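Local structure of putative TRAP PERIPLASMIC SOLUTE BINDING PROTEIN (Haemophilus influenzae, 4PBQ) at residues T25-H31 with K58-Y64; G163-P169 with K200-E206; I99-W105 with W315-V320. The protein binds L-gulonate and probably serves as the periplasmic receptor that hands such sugar acids to a TRAP transporter. All blocks are in the same frame, centred on the assembly; numbering follows the deposited sequence. Where two conformers were deposited one is given.

Contact 1 joins two neighbouring parallel strands of a beta-alpha-beta unit, with a buried apolar face and a polar face at the surface. Contact 2 is more deeply buried and mostly polar: segments 163-169 and 200-206 are tied by an arginine-aspartate pair at one end, while the other end reaches the carboxylate of L-gulonate. Contact 3, also buried, has no hydrogen bond between 99-105 and 315-320 and rests on tryptophan, isoleucine and valine side chains. Contacts 1 and 2 reach the same mixed sheet with centres 35 Å apart; contacts 2 and 3 touch the ligand from different segments, their nearest atoms about 7 Å apart.

Contact 1 (T25-H31 with K58-Y64); sequences TIIKLGH and KYEIRLY
Ile27, Leu29, Ile61 and Leu63 form the apolar centre between strands 25-30 and 59-64. CD1 of Ile61 lies beside Ile27, 3.9 Å from its CB, while CG2 of Ile61 meets CD1 of Leu29 at 3.8 Å. The two branches of Ile61 thus serve different neighbours: CG1 is anti to the carbonyl carbon (chi1 -48°), and the bend at chi2 (-60°) swings CD1 to Ile27, leaving CG2 to face Leu29. Leu63 continues the row alongside Leu29, and Phe254 of helix 248-281 touches both Ile27 and Ile61. At the start of this face CB of Thr25 packs on CD2 of Tyr59 at 3.6 Å, and the phenol reaches on to Asp250.

The backbones pair as parallel strands of a right-handed beta-alpha-beta unit, whose helix 38-54 touches Leu29 and Leu63. Seven hydrogen bonds run from Thr25 N to His31 N; among them Ile27 N reaches Glu60 O at 2.8 Å, and Ile27 O accepts from Arg62 N.

The other face is more polar. The Tyr64 ring crosses Lys28, its CE2 3.8 Å from CB of Lys28. Lys28 turns its ammonium away to Glu85 and Thr83. CG2 of Ile26 rests on CD of Arg62 at 3.7 Å, using the aliphatic part of the arginine. Within 59-64 the Arg62 guanidinium makes a long charge pairing with Glu60, no N-H pointing at the carboxylate, and Tyr64 OH lies over one of its faces. No salt bridge joins the two segments, consistent with a strand pair held by its seven backbone bonds and apolar face.

Contact 2 (G163-P169 with K200-E206); sequences GLRLRVP and KVIDGQE. With 2UF (L-gulonate), chain D.
Asp203 OD2 is gripped by two donors of Arg165: the backbone N at 2.9 Å, on the anti side of the carboxylate, and NE at 3.3 Å, from above its plane. These bonds tie strand 165-168 to the residue just before strand 204-208, two strands of the family 7 solute-binding fold joined by a single bridge, Leu166 with Gly204, and reaching the ligand only at their far end. NH2 of Arg165 takes OD1 of Asp203 at 2.9 Å, so the guanidinium holds the carboxylate side-on, with the two planes 54° apart. Lys153 is a second cationic partner of OD2. NH1 of Arg165 turns to Lys200 O, the carbonyl of a residue that closes the preceding helix in a Schellman motif.

The backbones add Asp203 N to Arg165 O and Arg167 N to Gly204 O. CD1 of Leu166 presses close to Gly204, 3.3 Å from its carbonyl carbon, and CD1 of Ile202 packs on CB of Arg167.

With CG anti to the backbone N (chi1 176°) and a bend at chi2, Arg167 brings its guanidinium to the ligand, while NE is held by Met188 O. A water accepts from Arg167 NH1 and Glu206 N and lies within donating reach of Arg167 O and Glu206 OE2; OE1 of Glu206 pairs with Arg147. NH1 of Arg167 reaches O6B of L-gulonate at 2.8 Å and NH2 of Arg167 reaches O6A at 2.9 Å.

Contact 3 (I99-W105 with W315-V320); sequences IFGVWEW and WAKDVV. With 2UF (L-gulonate), chain D.
The indole of Trp315 is met over one face by Ile99, whose CG1 stands 4.0 Å from the centroid of the six-membered ring and only 7° off its normal, a CH-pi contact. CD1 of Ile99 lies over the same face and also reaches Val319. CG of Trp315 sits between the backbone N and the carbonyl carbon (chi1 47°), and CB of Ala316 lies against the ring face opposite Ile99. Trp105 meets Trp315 rim to rim, CZ2 of Trp105 3.6 Å from CH2 of Trp315, with the six-membered rings inclined by 23° and neither over the other. Along its own edge Trp105 receives two aliphatic groups of helix 316-326: CB of Ala316, 3.9 Å from CH2 of Trp105, and CG2 of Val320, 3.7 Å from CZ3 of Trp105. Val102 adds a looser touch to Val319.

In a second shell, Tyr313 stacks on Trp315, Phe309 on Trp105, and Ile127 of helix 122-129 touches both Ile99 and Val319.

Thus the 3-10 segment 99-104 is packed against the C-terminal helix. On its ligand side, Glu104 accepts from L-gulonate O1 through OE1 at 2.7 Å and from O2 through OE2 at 2.6 Å, and Ser232 also bonds OE2. No hydrogen bond crosses between 99-105 and 315-320, so their fit depends on shape and burial of apolar surface, whereas the same short segment meets the sugar acid through directed polar bonds.

Contact 1 (T25-H31 with K58-Y64)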
loop_
_atom_site.group_PDB
_atom_site.type_symbol
_atom_site.label_atom_id
_atom_site.label_comp_id
_atom_site.label_asym_id
_atom_site.label_seq_id
_atom_site.Cartn_x
_atom_site.Cartn_y
_atom_site.Cartn_z
ATOM N N THR A 25 -11.653 -9.931 -24.863
ATOM C CA THR A 25 -10.423 -9.960 -24.066
ATOM C C THR A 25 -10.750 -10.043 -22.575
ATOM O O THR A 25 -11.494 -9.219 -22.041
ATOM C CB THR A 25 -9.557 -8.712 -24.360
ATOM O OG1 THR A 25 -9.153 -8.719 -25.737
ATOM C CG2 THR A 25 -8.323 -8.691 -23.480
ATOM N N ILE A 26 -10.203 -11.057 -21.916
ATOM C CA ILE A 26 -10.453 -11.273 -20.514
ATOM C C ILE A 26 -9.232 -10.836 -19.736
ATOM O O ILE A 26 -8.144 -11.395 -19.910
ATOM C CB ILE A 26 -10.748 -12.737 -20.207
ATOM C CG1 ILE A 26 -12.014 -13.167 -20.943
ATOM C CG2 ILE A 26 -10.937 -12.927 -18.729
ATOM C CD1 ILE A 26 -12.221 -14.642 -20.936
ATOM N N ILE A 27 -9.428 -9.811 -18.914
ATOM C CA ILE A 27 -8.376 -9.250 -18.077
ATOM C C ILE A 27 -8.599 -9.644 -16.612
ATOM O O ILE A 27 -9.541 -9.188 -15.970
ATOM C CB ILE A 27 -8.373 -7.743 -18.258
ATOM C CG1 ILE A 27 -7.890 -7.421 -19.677
ATOM C CG2 ILE A 27 -7.487 -7.068 -17.243
ATOM C CD1 ILE A 27 -8.006 -5.981 -20.034
ATOM N N LYS A 28 -7.732 -10.511 -16.087
ATOM C CA LYS A 28 -7.844 -10.935 -14.703
ATOM C C LYS A 28 -7.149 -9.856 -13.890
ATOM O O LYS A 28 -6.074 -9.402 -14.274
ATOM C CB LYS A 28 -7.141 -12.270 -14.442
ATOM C CG LYS A 28 -7.662 -13.443 -15.259
ATOM C CD LYS A 28 -7.030 -14.769 -14.810
ATOM C CE LYS A 28 -5.508 -14.777 -14.925
ATOM N NZ LYS A 28 -5.046 -14.604 -16.320
ATOM N N LEU A 29 -7.790 -9.443 -12.812
ATOM C CA LEU A 29 -7.271 -8.367 -11.949
ATOM C C LEU A 29 -7.172 -8.870 -10.522
ATOM O O LEU A 29 -8.188 -9.120 -9.837
ATOM C CB LEU A 29 -8.185 -7.142 -12.032
ATOM C CG LEU A 29 -7.608 -5.858 -11.431
ATOM C CD1 LEU A 29 -8.429 -4.697 -11.960
ATOM C CD2 LEU A 29 -7.579 -5.864 -9.915
ATOM N N GLY A 30 -5.939 -9.027 -10.044
ATOM C CA GLY A 30 -5.735 -9.596 -8.727
ATOM C C GLY A 30 -5.246 -8.584 -7.707
ATOM O O GLY A 30 -4.513 -7.682 -8.050
ATOM N N HIS A 31 -5.702 -8.727 -6.473
ATOM C CA HIS A 31 -5.186 -7.902 -5.386
ATOM C C HIS A 31 -5.285 -8.640 -4.057
ATOM O O HIS A 31 -5.880 -9.723 -3.972
ATOM C CB HIS A 31 -5.870 -6.536 -5.353
ATOM C CG HIS A 31 -7.306 -6.574 -4.967
ATOM N ND1 HIS A 31 -7.741 -6.406 -3.670
ATOM C CD2 HIS A 31 -8.419 -6.725 -5.726
ATOM C CE1 HIS A 31 -9.061 -6.449 -3.647
ATOM N NE2 HIS A 31 -9.491 -6.647 -4.881
ATOM N N LYS A 58 -16.159 -5.542 -25.032
ATOM C CA LYS A 58 -14.996 -6.105 -25.730
ATOM C C LYS A 58 -13.925 -6.560 -24.739
ATOM O O LYS A 58 -13.073 -7.406 -25.062
ATOM C CB LYS A 58 -14.399 -5.027 -26.622
ATOM C CG LYS A 58 -13.136 -5.420 -27.357
ATOM C CD LYS A 58 -12.703 -4.305 -28.301
ATOM C CE LYS A 58 -11.411 -4.643 -29.038
ATOM N NZ LYS A 58 -11.071 -3.572 -30.033
ATOM N N TYR A 59 -13.954 -5.957 -23.554
ATOM C CA TYR A 59 -13.063 -6.338 -22.451
ATOM C C TYR A 59 -13.902 -6.736 -21.260
ATOM O O TYR A 59 -14.918 -6.120 -20.972
ATOM C CB TYR A 59 -12.114 -5.186 -22.039
ATOM C CG TYR A 59 -11.322 -4.687 -23.199
ATOM C CD1 TYR A 59 -11.850 -3.733 -24.041
ATOM C CD2 TYR A 59 -10.070 -5.205 -23.490
ATOM C CE1 TYR A 59 -11.164 -3.284 -25.143
ATOM C CE2 TYR A 59 -9.366 -4.759 -24.604
ATOM C CZ TYR A 59 -9.921 -3.790 -25.421
ATOM O OH TYR A 59 -9.228 -3.343 -26.532
ATOM N N GLU A 60 -13.445 -7.751 -20.546
ATOM C CA GLU A 60 -14.048 -8.135 -19.278
ATOM C C GLU A 60 -12.982 -8.031 -18.219
ATOM O O GLU A 60 -11.896 -8.564 -18.420
ATOM C CB GLU A 60 -14.552 -9.579 -19.342
ATOM C CG GLU A 60 -15.087 -10.080 -18.027
ATOM C CD GLU A 60 -15.781 -11.422 -18.146
ATOM O OE1 GLU A 60 -15.129 -12.457 -17.901
ATOM O OE2 GLU A 60 -16.984 -11.430 -18.477
ATOM N N ILE A 61 -13.271 -7.306 -17.138
ATOM C CA ILE A 61 -12.315 -7.125 -16.051
ATOM C C ILE A 61 -12.758 -8.031 -14.905
ATOM O O ILE A 61 -13.711 -7.703 -14.186
ATOM C CB ILE A 61 -12.266 -5.668 -15.567
ATOM C CG1 ILE A 61 -12.135 -4.680 -16.743
ATOM C CG2 ILE A 61 -11.139 -5.502 -14.539
ATOM C CD1 ILE A 61 -10.888 -4.836 -17.624
ATOM N N ARG A 62 -12.126 -9.200 -14.788
ATOM C CA ARG A 62 -12.535 -10.198 -13.782
ATOM C C ARG A 62 -11.742 -9.945 -12.480
ATOM O O ARG A 62 -10.536 -10.017 -12.487
ATOM C CB ARG A 62 -12.288 -11.629 -14.272
ATOM C CG ARG A 62 -13.051 -11.961 -15.549
ATOM C CD ARG A 62 -13.095 -13.460 -15.782
ATOM N NE ARG A 62 -14.019 -14.123 -14.863
ATOM C CZ ARG A 62 -13.985 -15.421 -14.573
ATOM N NH1 ARG A 62 -14.868 -15.941 -13.724
ATOM N NH2 ARG A 62 -13.072 -16.205 -15.135
ATOM N N LEU A 63 -12.437 -9.664 -11.386
ATOM C CA LEU A 63 -11.789 -9.289 -10.128
ATOM C C LEU A 63 -11.463 -10.512 -9.259
ATOM O O LEU A 63 -12.273 -11.447 -9.112
ATOM C CB LEU A 63 -12.663 -8.315 -9.330
ATOM C CG LEU A 63 -13.085 -7.074 -10.123
ATOM C CD1 LEU A 63 -13.861 -6.129 -9.228
ATOM C CD2 LEU A 63 -11.873 -6.329 -10.735
ATOM N N TYR A 64 -10.275 -10.486 -8.675
ATOM C CA TYR A 64 -9.800 -11.562 -7.818
ATOM C C TYR A 64 -9.192 -10.961 -6.548
ATOM O O TYR A 64 -7.996 -10.699 -6.485
ATOM C CB TYR A 64 -8.746 -12.390 -8.542
ATOM C CG TYR A 64 -9.295 -13.247 -9.672
ATOM C CD1 TYR A 64 -9.798 -14.529 -9.443
ATOM C CD2 TYR A 64 -9.290 -12.773 -10.978
ATOM C CE1 TYR A 64 -10.273 -15.322 -10.497
ATOM C CE2 TYR A 64 -9.761 -13.553 -12.031
ATOM C CZ TYR A 64 -10.249 -14.816 -11.786
ATOM O OH TYR A 64 -10.704 -15.568 -12.850
#

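Contact 2 (G163-P169 with K200-E206)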
loop_
_atom_site.group_PDB
_atom_site.type_symbol
_atom_site.label_atom_id
_atom_site.label_comp_id
_atom_site.label_asym_id
_atom_site.label_seq_id
_atom_site.Cartn_x
_atom_site.Cartn_y
_atom_site.Cartn_z
ATOM N N GLY A 163 12.644 -5.581 22.429
ATOM C CA GLY A 163 12.108 -6.913 22.637
ATOM C C GLY A 163 10.899 -7.212 21.743
ATOM O O GLY A 163 10.485 -8.359 21.633
ATOM N N LEU A 164 10.329 -6.184 21.126
ATOM C CA LEU A 164 9.140 -6.367 20.290
ATOM C C LEU A 164 9.487 -7.125 19.013
ATOM O O LEU A 164 10.447 -6.769 18.336
ATOM C CB LEU A 164 8.529 -5.018 19.926
ATOM C CG LEU A 164 7.198 -5.119 19.176
ATOM C CD1 LEU A 164 6.095 -5.711 20.057
ATOM C CD2 LEU A 164 6.812 -3.745 18.647
ATOM N N ARG A 165 8.702 -8.156 18.693
ATOM C CA ARG A 165 8.875 -8.920 17.457
ATOM C C ARG A 165 7.731 -8.591 16.521
ATOM O O ARG A 165 6.569 -8.862 16.823
ATOM C CB ARG A 165 8.913 -10.417 17.764
ATOM C CG ARG A 165 10.070 -10.821 18.701
ATOM C CD ARG A 165 9.860 -12.181 19.340
ATOM N NE ARG A 165 8.557 -12.283 19.977
ATOM C CZ ARG A 165 7.912 -13.427 20.181
ATOM N NH1 ARG A 165 8.465 -14.584 19.841
ATOM N NH2 ARG A 165 6.713 -13.419 20.734
ATOM N N LEU A 166 8.060 -7.978 15.395
ATOM C CA LEU A 166 7.015 -7.500 14.494
ATOM C C LEU A 166 7.189 -8.124 13.133
ATOM O O LEU A 166 8.283 -8.080 12.563
ATOM C CB LEU A 166 7.105 -5.984 14.376
ATOM C CG LEU A 166 5.819 -5.175 14.314
ATOM C CD1 LEU A 166 4.988 -5.373 15.593
ATOM C CD2 LEU A 166 6.118 -3.693 14.095
ATOM N N ARG A 167 6.123 -8.711 12.592
ATOM C CA ARG A 167 6.149 -9.056 11.184
ATOM C C ARG A 167 6.259 -7.780 10.371
ATOM O O ARG A 167 5.595 -6.786 10.677
ATOM C CB ARG A 167 4.898 -9.811 10.763
ATOM C CG ARG A 167 4.817 -10.107 9.290
ATOM C CD ARG A 167 4.059 -9.055 8.524
ATOM N NE ARG A 167 3.947 -9.358 7.106
ATOM C CZ ARG A 167 3.362 -8.552 6.236
ATOM N NH1 ARG A 167 2.829 -7.394 6.651
ATOM N NH2 ARG A 167 3.302 -8.892 4.963
ATOM N N VAL A 168 7.075 -7.818 9.326
ATOM C CA VAL A 168 7.089 -6.757 8.320
ATOM C C VAL A 168 6.877 -7.351 6.916
ATOM O O VAL A 168 7.031 -8.557 6.706
ATOM C CB VAL A 168 8.396 -5.915 8.357
ATOM C CG1 VAL A 168 8.513 -5.179 9.698
ATOM C CG2 VAL A 168 9.617 -6.811 8.111
ATOM N N PRO A 169 6.525 -6.505 5.957
ATOM C CA PRO A 169 6.296 -7.060 4.603
ATOM C C PRO A 169 7.574 -7.494 3.889
ATOM O O PRO A 169 8.695 -7.372 4.435
ATOM C CB PRO A 169 5.636 -5.916 3.843
ATOM C CG PRO A 169 5.754 -4.699 4.704
ATOM C CD PRO A 169 6.024 -5.136 6.109
ATOM N N LYS A 200 3.159 -17.727 18.428
ATOM C CA LYS A 200 3.973 -16.849 19.291
ATOM C C LYS A 200 5.358 -16.544 18.730
ATOM O O LYS A 200 6.323 -16.367 19.484
ATOM C CB LYS A 200 4.109 -17.434 20.701
ATOM C CG LYS A 200 2.805 -17.706 21.404
ATOM C CD LYS A 200 3.069 -18.202 22.838
ATOM C CE LYS A 200 1.815 -18.244 23.653
ATOM N NZ LYS A 200 0.903 -19.340 23.229
ATOM N N VAL A 201 5.449 -16.458 17.406
ATOM C CA VAL A 201 6.688 -16.145 16.722
ATOM C C VAL A 201 6.866 -14.640 16.602
ATOM O O VAL A 201 7.978 -14.139 16.541
ATOM C CB VAL A 201 6.730 -16.814 15.321
ATOM C CG1 VAL A 201 7.934 -16.374 14.534
ATOM C CG2 VAL A 201 6.728 -18.329 15.481
ATOM N N ILE A 202 5.747 -13.929 16.541
ATOM C CA ILE A 202 5.754 -12.477 16.498
ATOM C C ILE A 202 4.758 -11.977 17.532
ATOM O O ILE A 202 3.895 -12.727 17.989
ATOM C CB ILE A 202 5.332 -11.940 15.110
ATOM C CG1 ILE A 202 3.961 -12.480 14.700
ATOM C CG2 ILE A 202 6.419 -12.295 14.025
ATOM C CD1 ILE A 202 3.469 -11.935 13.338
ATOM N N ASP A 203 4.870 -10.699 17.873
ATOM C CA ASP A 203 3.964 -10.037 18.809
ATOM C C ASP A 203 2.922 -9.171 18.101
ATOM O O ASP A 203 1.889 -8.822 18.688
ATOM C CB ASP A 203 4.749 -9.133 19.727
ATOM C CG ASP A 203 5.756 -9.890 20.560
ATOM O OD1 ASP A 203 5.349 -10.871 21.213
ATOM O OD2 ASP A 203 6.950 -9.503 20.530
ATOM N N GLY A 204 3.213 -8.806 16.855
ATOM C CA GLY A 204 2.332 -7.947 16.101
ATOM C C GLY A 204 2.807 -7.726 14.679
ATOM O O GLY A 204 3.686 -8.435 14.141
ATOM N N GLN A 205 2.181 -6.754 14.035
ATOM C CA GLN A 205 2.449 -6.437 12.642
ATOM C C GLN A 205 2.106 -4.963 12.433
ATOM O O GLN A 205 1.764 -4.269 13.392
ATOM C CB GLN A 205 1.645 -7.362 11.679
ATOM C CG GLN A 205 0.128 -7.254 11.774
ATOM C CD GLN A 205 -0.461 -6.144 10.918
ATOM O OE1 GLN A 205 -0.277 -6.123 9.705
ATOM N NE2 GLN A 205 -1.120 -5.184 11.561
ATOM N N GLU A 206 2.200 -4.477 11.199
ATOM C CA GLU A 206 1.833 -3.087 10.912
ATOM C C GLU A 206 1.204 -2.980 9.526
ATOM O O GLU A 206 1.641 -3.630 8.587
ATOM C CB GLU A 206 3.016 -2.131 11.122
ATOM C CG GLU A 206 4.327 -2.538 10.484
ATOM C CD GLU A 206 4.364 -2.264 8.993
ATOM O OE1 GLU A 206 4.251 -1.074 8.605
ATOM O OE2 GLU A 206 4.497 -3.245 8.212
HETATM O O6A 2UF D . 1.724 -7.246 3.119
HETATM C C6 2UF D . 1.675 -6.078 3.528
HETATM O O6B 2UF D . 1.785 -5.723 4.711
HETATM C C5 2UF D . 1.399 -4.987 2.474
HETATM O O5 2UF D . 0.741 -3.910 3.106
HETATM C C4 2UF D . 2.716 -4.491 1.836
HETATM O O4 2UF D . 3.325 -5.556 1.087
HETATM C C3 2UF D . 2.433 -3.273 0.931
HETATM O O3 2UF D . 1.336 -3.515 -0.015
HETATM C C2 2UF D . 3.683 -2.865 0.132
HETATM O O2 2UF D . 3.390 -1.572 -0.361
HETATM C C1 2UF D . 4.943 -2.742 1.044
HETATM O O1 2UF D . 6.005 -2.202 0.242
HETATM O O HOH W 1 3.646 -5.776 9.036
#

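Contact 3 (I99-W105 with W315-V320)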
loop_
_atom_site.group_PDB
_atom_site.type_symbol
_atom_site.label_atom_id
_atom_site.label_comp_id
_atom_site.label_asym_id
_atom_site.label_seq_id
_atom_site.Cartn_x
_atom_site.Cartn_y
_atom_site.Cartn_z
ATOM N N ILE A 99 13.477 3.067 -6.704
ATOM C CA ILE A 99 12.744 4.318 -6.864
ATOM C C ILE A 99 11.243 4.113 -6.615
ATOM O O ILE A 99 10.548 5.007 -6.118
ATOM C CB ILE A 99 13.014 4.994 -8.241
ATOM C CG1 ILE A 99 12.561 6.457 -8.170
ATOM C CG2 ILE A 99 12.339 4.239 -9.376
ATOM C CD1 ILE A 99 13.331 7.393 -9.047
ATOM N N PHE A 100 10.747 2.931 -6.947
ATOM C CA PHE A 100 9.307 2.667 -6.808
ATOM C C PHE A 100 8.839 2.627 -5.360
ATOM O O PHE A 100 7.639 2.725 -5.088
ATOM C CB PHE A 100 8.918 1.358 -7.514
ATOM C CG PHE A 100 9.271 1.349 -8.970
ATOM C CD1 PHE A 100 8.838 2.381 -9.804
ATOM C CD2 PHE A 100 10.035 0.338 -9.510
ATOM C CE1 PHE A 100 9.169 2.393 -11.159
ATOM C CE2 PHE A 100 10.400 0.365 -10.856
ATOM C CZ PHE A 100 9.956 1.392 -11.682
ATOM N N GLY A 101 9.766 2.465 -4.423
ATOM C CA GLY A 101 9.393 2.382 -3.027
ATOM C C GLY A 101 9.371 3.712 -2.273
ATOM O O GLY A 101 9.064 3.743 -1.067
ATOM N N VAL A 102 9.690 4.803 -2.971
ATOM C CA VAL A 102 9.879 6.099 -2.324
ATOM C C VAL A 102 8.640 6.576 -1.557
ATOM O O VAL A 102 8.777 7.235 -0.532
ATOM C CB VAL A 102 10.343 7.185 -3.332
ATOM C CG1 VAL A 102 9.273 7.489 -4.372
ATOM C CG2 VAL A 102 10.758 8.453 -2.606
ATOM N N TRP A 103 7.442 6.224 -2.026
ATOM C CA TRP A 103 6.213 6.756 -1.418
ATOM C C TRP A 103 6.008 6.262 0.002
ATOM O O TRP A 103 5.279 6.893 0.742
ATOM C CB TRP A 103 4.968 6.417 -2.270
ATOM C CG TRP A 103 5.234 6.621 -3.709
ATOM C CD1 TRP A 103 5.263 5.665 -4.694
ATOM C CD2 TRP A 103 5.550 7.865 -4.352
ATOM N NE1 TRP A 103 5.588 6.243 -5.899
ATOM C CE2 TRP A 103 5.764 7.593 -5.710
ATOM C CE3 TRP A 103 5.675 9.188 -3.905
ATOM C CZ2 TRP A 103 6.100 8.581 -6.612
ATOM C CZ3 TRP A 103 6.004 10.170 -4.822
ATOM C CH2 TRP A 103 6.219 9.864 -6.144
ATOM N N GLU A 104 6.637 5.135 0.349
ATOM C CA GLU A 104 6.563 4.542 1.675
ATOM C C GLU A 104 7.736 4.945 2.590
ATOM O O GLU A 104 7.860 4.435 3.693
ATOM C CB GLU A 104 6.465 3.020 1.571
ATOM C CG GLU A 104 5.037 2.546 1.188
ATOM C CD GLU A 104 4.939 1.043 0.916
ATOM O OE1 GLU A 104 5.975 0.439 0.537
ATOM O OE2 GLU A 104 3.843 0.463 1.147
ATOM N N TRP A 105 8.565 5.894 2.176
ATOM C CA TRP A 105 9.591 6.382 3.087
ATOM C C TRP A 105 8.905 7.037 4.294
ATOM O O TRP A 105 7.902 7.740 4.145
ATOM C CB TRP A 105 10.544 7.335 2.373
ATOM C CG TRP A 105 11.452 6.643 1.379
ATOM C CD1 TRP A 105 11.439 5.318 1.035
ATOM C CD2 TRP A 105 12.457 7.254 0.578
ATOM N NE1 TRP A 105 12.399 5.070 0.073
ATOM C CE2 TRP A 105 13.031 6.244 -0.224
ATOM C CE3 TRP A 105 12.940 8.560 0.461
ATOM C CZ2 TRP A 105 14.067 6.504 -1.114
ATOM C CZ3 TRP A 105 13.972 8.808 -0.422
ATOM C CH2 TRP A 105 14.526 7.786 -1.190
ATOM N N TRP A 315 19.575 9.768 -6.897
ATOM C CA TRP A 315 18.357 10.502 -7.244
ATOM C C TRP A 315 17.562 10.970 -6.034
ATOM O O TRP A 315 16.591 11.718 -6.176
ATOM C CB TRP A 315 17.449 9.610 -8.100
ATOM C CG TRP A 315 17.275 8.217 -7.533
ATOM C CD1 TRP A 315 17.991 7.105 -7.871
ATOM C CD2 TRP A 315 16.346 7.799 -6.520
ATOM N NE1 TRP A 315 17.575 6.033 -7.135
ATOM C CE2 TRP A 315 16.561 6.428 -6.299
ATOM C CE3 TRP A 315 15.359 8.452 -5.777
ATOM C CZ2 TRP A 315 15.825 5.698 -5.370
ATOM C CZ3 TRP A 315 14.637 7.730 -4.849
ATOM C CH2 TRP A 315 14.866 6.367 -4.657
ATOM N N ALA A 316 17.943 10.514 -4.847
ATOM C CA ALA A 316 17.078 10.689 -3.690
ATOM C C ALA A 316 16.919 12.157 -3.319
ATOM O O ALA A 316 15.815 12.598 -3.037
ATOM C CB ALA A 316 17.579 9.878 -2.519
ATOM N N LYS A 317 18.009 12.919 -3.342
ATOM C CA LYS A 317 17.951 14.326 -2.967
ATOM C C LYS A 317 16.964 15.082 -3.863
ATOM O O LYS A 317 16.094 15.816 -3.381
ATOM C CB LYS A 317 19.352 14.945 -3.057
ATOM C CG LYS A 317 19.431 16.394 -2.621
ATOM C CD LYS A 317 20.823 16.980 -2.877
ATOM C CE LYS A 317 20.992 18.312 -2.170
ATOM N NZ LYS A 317 19.750 19.139 -2.241
ATOM N N ASP A 318 17.089 14.869 -5.167
ATOM C CA ASP A 318 16.245 15.535 -6.149
ATOM C C ASP A 318 14.772 15.094 -6.026
ATOM O O ASP A 318 13.864 15.924 -6.120
ATOM C CB ASP A 318 16.758 15.240 -7.558
ATOM C CG ASP A 318 15.928 15.902 -8.634
ATOM O OD1 ASP A 318 15.746 17.137 -8.564
ATOM O OD2 ASP A 318 15.450 15.183 -9.545
ATOM N N VAL A 319 14.541 13.799 -5.820
ATOM C CA VAL A 319 13.172 13.292 -5.779
ATOM C C VAL A 319 12.455 13.819 -4.550
ATOM O O VAL A 319 11.325 14.309 -4.644
ATOM C CB VAL A 319 13.118 11.746 -5.859
ATOM C CG1 VAL A 319 11.703 11.226 -5.579
ATOM C CG2 VAL A 319 13.575 11.283 -7.230
ATOM N N VAL A 320 13.122 13.767 -3.405
ATOM C CA VAL A 320 12.517 14.257 -2.178
ATOM C C VAL A 320 12.232 15.768 -2.291
ATOM O O VAL A 320 11.207 16.260 -1.812
ATOM C CB VAL A 320 13.404 13.912 -0.956
ATOM C CG1 VAL A 320 12.977 14.706 0.265
ATOM C CG2 VAL A 320 13.348 12.416 -0.687
HETATM O O6A 2UF D . 1.724 -7.246 3.119
HETATM C C6 2UF D . 1.675 -6.078 3.528
HETATM O O6B 2UF D . 1.785 -5.723 4.711
HETATM C C5 2UF D . 1.399 -4.987 2.474
HETATM O O5 2UF D . 0.741 -3.910 3.106
HETATM C C4 2UF D . 2.716 -4.491 1.836
HETATM O O4 2UF D . 3.325 -5.556 1.087
HETATM C C3 2UF D . 2.433 -3.273 0.931
HETATM O O3 2UF D . 1.336 -3.515 -0.015
HETATM C C2 2UF D . 3.683 -2.865 0.132
HETATM O O2 2UF D . 3.390 -1.572 -0.361
HETATM C C1 2UF D . 4.943 -2.742 1.044
HETATM O O1 2UF D . 6.005 -2.202 0.242
#